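Local structure of 5-formyl-3-hydroxy-2-methylpyridine 4-carboxylate 5-dehydrogenase (Mesorhizobium japonicum MAFF 303099, 4OM8) at the interface of chains A and B. The protein catalyses the NAD-dependent oxidation of a pyridine aldehyde in vitamin B6 breakdown, and can also reduce the same aldehyde with NADH, acting as a dismutase. Residues are numbered along the deposited sequence; one frame, centred on the assembly and turned at random. Chains: chain A/B, 5-formyl-3-hydroxy-2-methylpyridine 4-carboxylate 5-dehydrogenase.

Contact 1: the interface of chains A and B. Residues chain A 177-180, 182, 186; chain B 205-207.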
loop_
_atom_site.group_PDB
_atom_site.type_symbol
_atom_site.label_atom_id
_atom_site.label_comp_id
_atom_site.label_asym_id
_atom_site.label_seq_id
_atom_site.Cartn_x
_atom_site.Cartn_y
_atom_site.Cartn_z
ATOM N N VAL A 177 -7.375 -1.629 17.633
ATOM C CA VAL A 177 -8.561 -2.311 18.112
ATOM C C VAL A 177 -9.615 -2.376 17.009
ATOM O O VAL A 177 -10.021 -1.346 16.448
ATOM C CB VAL A 177 -9.123 -1.613 19.362
ATOM C CG1 VAL A 177 -10.436 -2.241 19.774
ATOM C CG2 VAL A 177 -8.111 -1.702 20.513
ATOM N N VAL A 178 -10.034 -3.599 16.697
ATOM C CA VAL A 178 -11.054 -3.860 15.699
ATOM C C VAL A 178 -12.341 -4.088 16.474
ATOM O O VAL A 178 -12.436 -5.023 17.269
ATOM C CB VAL A 178 -10.694 -5.065 14.828
ATOM C CG1 VAL A 178 -11.840 -5.407 13.840
ATOM C CG2 VAL A 178 -9.375 -4.796 14.092
ATOM N N LYS A 179 -13.307 -3.195 16.264
ATOM C CA LYS A 179 -14.455 -3.050 17.163
ATOM C C LYS A 179 -15.644 -3.910 16.793
ATOM O O LYS A 179 -16.632 -3.945 17.524
ATOM C CB LYS A 179 -14.878 -1.579 17.220
ATOM C CG LYS A 179 -13.803 -0.681 17.814
ATOM C CD LYS A 179 -14.046 0.801 17.559
ATOM C CE LYS A 179 -14.912 1.431 18.629
ATOM N NZ LYS A 179 -15.044 2.899 18.375
ATOM N N LYS A 180 -15.547 -4.605 15.664
ATOM C CA LYS A 180 -16.546 -5.598 15.289
ATOM C C LYS A 180 -15.829 -6.824 14.736
ATOM O O LYS A 180 -14.829 -6.710 14.023
ATOM C CB LYS A 180 -17.535 -5.034 14.258
ATOM C CG LYS A 180 -18.356 -3.853 14.776
ATOM C CD LYS A 180 -19.386 -3.369 13.760
ATOM C CE LYS A 180 -20.045 -2.081 14.251
ATOM N NZ LYS A 180 -20.998 -1.512 13.254
ATOM N N VAL A 182 -15.782 -8.735 12.230
ATOM C CA VAL A 182 -16.131 -8.889 10.821
ATOM C C VAL A 182 -15.131 -9.782 10.093
ATOM O O VAL A 182 -13.972 -9.880 10.508
ATOM C CB VAL A 182 -16.199 -7.515 10.107
ATOM C CG1 VAL A 182 -17.301 -6.665 10.720
ATOM C CG2 VAL A 182 -14.861 -6.789 10.170
ATOM N N VAL A 186 -9.725 -5.922 9.880
ATOM C CA VAL A 186 -9.538 -4.721 9.054
ATOM C C VAL A 186 -8.456 -4.910 8.000
ATOM O O VAL A 186 -8.701 -4.663 6.805
ATOM C CB VAL A 186 -9.206 -3.482 9.919
ATOM C CG1 VAL A 186 -8.757 -2.303 9.040
ATOM C CG2 VAL A 186 -10.439 -3.115 10.744
ATOM N N GLY B 205 -18.015 1.976 11.950
ATOM C CA GLY B 205 -17.551 1.856 13.324
ATOM C C GLY B 205 -16.727 0.624 13.646
ATOM O O GLY B 205 -16.656 0.205 14.806
ATOM N N VAL B 206 -16.098 0.041 12.634
ATOM C CA VAL B 206 -15.240 -1.114 12.870
ATOM C C VAL B 206 -13.908 -0.659 13.459
ATOM O O VAL B 206 -13.286 -1.392 14.213
ATOM C CB VAL B 206 -15.030 -1.932 11.569
ATOM C CG1 VAL B 206 -14.082 -3.117 11.796
ATOM C CG2 VAL B 206 -16.390 -2.419 11.030
ATOM N N ILE B 207 -13.479 0.561 13.144
ATOM C CA ILE B 207 -12.142 1.000 13.554
ATOM C C ILE B 207 -12.047 2.525 13.475
ATOM O O ILE B 207 -12.628 3.134 12.569
ATOM C CB ILE B 207 -11.056 0.313 12.673
ATOM C CG1 ILE B 207 -9.646 0.602 13.179
ATOM C CG2 ILE B 207 -11.199 0.706 11.182
ATOM C CD1 ILE B 207 -8.580 -0.276 12.488
#

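Contact 2: the interface of chains A and B. Residues chain A 195-196, 198-199, 202, 212, 279; chain B 229-230, 233, 241.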
loop_
_atom_site.group_PDB
_atom_site.type_symbol
_atom_site.label_atom_id
_atom_site.label_comp_id
_atom_site.label_asym_id
_atom_site.label_seq_id
_atom_site.Cartn_x
_atom_site.Cartn_y
_atom_site.Cartn_z
ATOM N N LEU A 195 -6.524 -6.323 -3.663
ATOM C CA LEU A 195 -6.223 -7.485 -4.496
ATOM C C LEU A 195 -7.353 -7.809 -5.458
ATOM O O LEU A 195 -7.100 -8.182 -6.600
ATOM C CB LEU A 195 -5.935 -8.710 -3.618
ATOM C CG LEU A 195 -4.622 -8.635 -2.836
ATOM C CD1 LEU A 195 -4.510 -9.811 -1.889
ATOM C CD2 LEU A 195 -3.424 -8.617 -3.789
ATOM N N ARG A 196 -8.600 -7.674 -5.004
ATOM C CA ARG A 196 -9.725 -7.990 -5.881
ATOM C C ARG A 196 -9.678 -7.143 -7.155
ATOM O O ARG A 196 -9.854 -7.654 -8.272
ATOM C CB ARG A 196 -11.052 -7.784 -5.148
ATOM C CG ARG A 196 -12.280 -8.101 -6.021
ATOM C CD ARG A 196 -13.547 -8.102 -5.203
ATOM N NE ARG A 196 -13.829 -6.807 -4.600
ATOM C CZ ARG A 196 -15.013 -6.469 -4.096
ATOM N NH1 ARG A 196 -16.017 -7.340 -4.149
ATOM N NH2 ARG A 196 -15.199 -5.262 -3.556
ATOM N N ALA A 198 -6.924 -5.439 -8.322
ATOM C CA ALA A 198 -5.676 -5.703 -9.039
ATOM C C ALA A 198 -5.779 -6.982 -9.868
ATOM O O ALA A 198 -5.384 -7.007 -11.032
ATOM C CB ALA A 198 -4.510 -5.795 -8.066
ATOM N N VAL A 199 -6.318 -8.036 -9.267
ATOM C CA VAL A 199 -6.474 -9.298 -9.976
ATOM C C VAL A 199 -7.423 -9.109 -11.169
ATOM O O VAL A 199 -7.162 -9.616 -12.258
ATOM C CB VAL A 199 -6.991 -10.394 -9.031
ATOM C CG1 VAL A 199 -7.538 -11.607 -9.823
ATOM C CG2 VAL A 199 -5.870 -10.812 -8.070
ATOM N N VAL A 202 -5.599 -7.412 -14.125
ATOM C CA VAL A 202 -4.655 -8.310 -14.786
ATOM C C VAL A 202 -5.440 -9.319 -15.614
ATOM O O VAL A 202 -5.160 -9.542 -16.790
ATOM C CB VAL A 202 -3.756 -9.019 -13.771
ATOM C CG1 VAL A 202 -2.982 -10.165 -14.429
ATOM C CG2 VAL A 202 -2.808 -8.006 -13.114
ATOM N N LEU A 212 1.523 -4.242 -13.212
ATOM C CA LEU A 212 0.605 -4.028 -12.100
ATOM C C LEU A 212 1.418 -3.809 -10.816
ATOM O O LEU A 212 1.176 -2.868 -10.055
ATOM C CB LEU A 212 -0.339 -5.237 -11.951
ATOM C CG LEU A 212 -1.443 -5.261 -10.884
ATOM C CD1 LEU A 212 -0.922 -5.453 -9.446
ATOM C CD2 LEU A 212 -2.332 -4.033 -10.989
ATOM N N MET A 279 1.873 -16.392 -10.241
ATOM C CA MET A 279 1.804 -15.245 -11.136
ATOM C C MET A 279 3.117 -15.103 -11.876
ATOM O O MET A 279 3.141 -14.729 -13.048
ATOM C CB MET A 279 1.497 -13.953 -10.372
ATOM C CG MET A 279 0.175 -13.968 -9.634
ATOM S SD MET A 279 -1.182 -14.435 -10.734
ATOM C CE MET A 279 -1.137 -13.111 -11.927
ATOM N N PRO B 229 1.455 -6.551 -5.404
ATOM C CA PRO B 229 0.340 -7.481 -5.158
ATOM C C PRO B 229 0.453 -8.856 -5.841
ATOM O O PRO B 229 0.096 -9.850 -5.207
ATOM C CB PRO B 229 -0.878 -6.728 -5.715
ATOM C CG PRO B 229 -0.493 -5.287 -5.727
ATOM C CD PRO B 229 1.003 -5.237 -5.907
ATOM N N MET B 230 0.897 -8.927 -7.090
ATOM C CA MET B 230 0.974 -10.226 -7.756
ATOM C C MET B 230 2.076 -11.062 -7.099
ATOM O O MET B 230 1.891 -12.248 -6.810
ATOM C CB MET B 230 1.214 -10.053 -9.260
ATOM C CG MET B 230 0.086 -9.305 -9.992
ATOM S SD MET B 230 -1.537 -10.123 -9.858
ATOM C CE MET B 230 -2.324 -9.084 -8.653
ATOM N N LEU B 233 0.740 -12.301 -3.740
ATOM C CA LEU B 233 -0.069 -13.501 -3.938
ATOM C C LEU B 233 0.823 -14.738 -4.045
ATOM O O LEU B 233 0.525 -15.774 -3.443
ATOM C CB LEU B 233 -0.942 -13.369 -5.189
ATOM C CG LEU B 233 -2.089 -12.362 -5.086
ATOM C CD1 LEU B 233 -2.844 -12.276 -6.407
ATOM C CD2 LEU B 233 -3.046 -12.713 -3.938
ATOM N N TYR B 241 -4.988 -17.677 -1.327
ATOM C CA TYR B 241 -5.801 -16.596 -1.878
ATOM C C TYR B 241 -7.124 -17.131 -2.422
ATOM O O TYR B 241 -8.158 -16.513 -2.227
ATOM C CB TYR B 241 -5.049 -15.837 -2.969
ATOM C CG TYR B 241 -5.831 -14.644 -3.475
ATOM C CD1 TYR B 241 -6.197 -13.604 -2.612
ATOM C CD2 TYR B 241 -6.227 -14.565 -4.802
ATOM C CE1 TYR B 241 -6.929 -12.508 -3.079
ATOM C CE2 TYR B 241 -6.963 -13.487 -5.275
ATOM C CZ TYR B 241 -7.303 -12.464 -4.415
ATOM O OH TYR B 241 -8.041 -11.409 -4.909
#

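Contact 1: the interface of chains A and B
B:Val206 meets A:Val178 and A:Val186 through its CG1 methyl, which stands anti to the backbone N (chi1 178°) and so is carried into a group of valines on chain A. The same torsion leaves CG2 beside the backbone N, turned instead toward the aliphatic stem of A:Lys180. Around CG1 the valines of chain A approach differently. A:Val178 lies side by side with B:Val206 and points the same way, the two CG1 methyls 3.8 Å apart. A:Val186 slides past in the opposite direction, its CG2 lying 3.8 Å from B:Val206 CG1. A:Val182 comes tip to tip and more loosely, with CG2 at 4.1 Å from the same methyl. A:Lys180 crosses the B:Val206 side chain at about a right angle, and its CD reaches CG2 at 4.2 Å. The second apolar contact belongs to B:Ile207: CG1 anti to the backbone N (chi1 -173°) extends the chain so that CD1 touches A:Val186 CG2 at 3.8 Å, and A:Val186 therefore packs against both residues.

On the polar side, the backbone amide N of A:Lys179 donates a hydrogen bond of 2.7 Å to the carbonyl O of B:Val206. The bond is nearly straight, 171° at the hydrogen, and because only main-chain atoms make it, it probably helps to set the register of the two segments whatever the side chains. The lysine stem runs by the neighbouring carbonyl, its CB 3.5 Å from B:Gly205 O.

The site is a loop-to-strand-end junction of the homodimer: the loop segment 205-207 of one subunit packs against the end of strand 174-178 and the segment following it in the other, and probably helps to hold the subunits in their relative position.

Contact 2: the interface of chains A and B
The thioether of B:Met230 lies at the centre of one part of this apolar patch, its chain bent at chi2 and chi3 so that sulfur and methyl meet different neighbours. SD lies 3.7 Å from A:Met279 CE, whose own bent chain crosses it, while CE lies 4.0 Å from A:Ala198 CB, A:Val199 CG2 and A:Leu212 CD1. Beside it, A:Leu212 CD1 rests on the pyrrolidine ring of B:Pro229, 3.7 Å from CG, and A:Leu195 CD2 touches the same ring at CB.

Toward the start of helix 187-203 of chain A, B:Leu233 divides its methyls: CD1 packs on A:Val199 CG2, and CD2 lies 3.8 Å from A:Leu195 CD1. CD2 also sits over one face of the B:Tyr241 ring, toward its rim, and thus backs the ring within its own chain. With CG anti to the backbone N (chi1 -175°), the ring slides alongside A:Leu195, its CE1 3.8 Å from CD1, and its CE2 carbon lies near A:Val199 CG2.

At the rim the phenol OH stands 3.7 Å from A:Leu195 CB, near the start of A:Arg196, but no polar bond spans the patch. An alanine in place of B:Tyr241 would probably open a gap beside A:Leu195 and A:Val199 and leave B:Leu233 CD2 without its ring backing. This helix-to-helix apolar packing contributes to the homodimer by burying hydrophobic surface of both subunits.

The centres of the C-alpha atoms of contact 1 and contact 2 lie about 25 Å apart, and no residue belongs to both. They are nevertheless tied through chain A: helix 187-203, which supplies much of contact 2, begins directly after the last chain A residue of contact 1. On chain B, the loop segment of contact 1 precedes helix 209-226, whose chain A copy supplies A:Leu212 to contact 2. Segments consecutive in the chain thus serve both contacts. Two-fold symmetry repeats both with the chains exchanged, so the homodimer is held at well-separated points, which probably limits rocking between subunits.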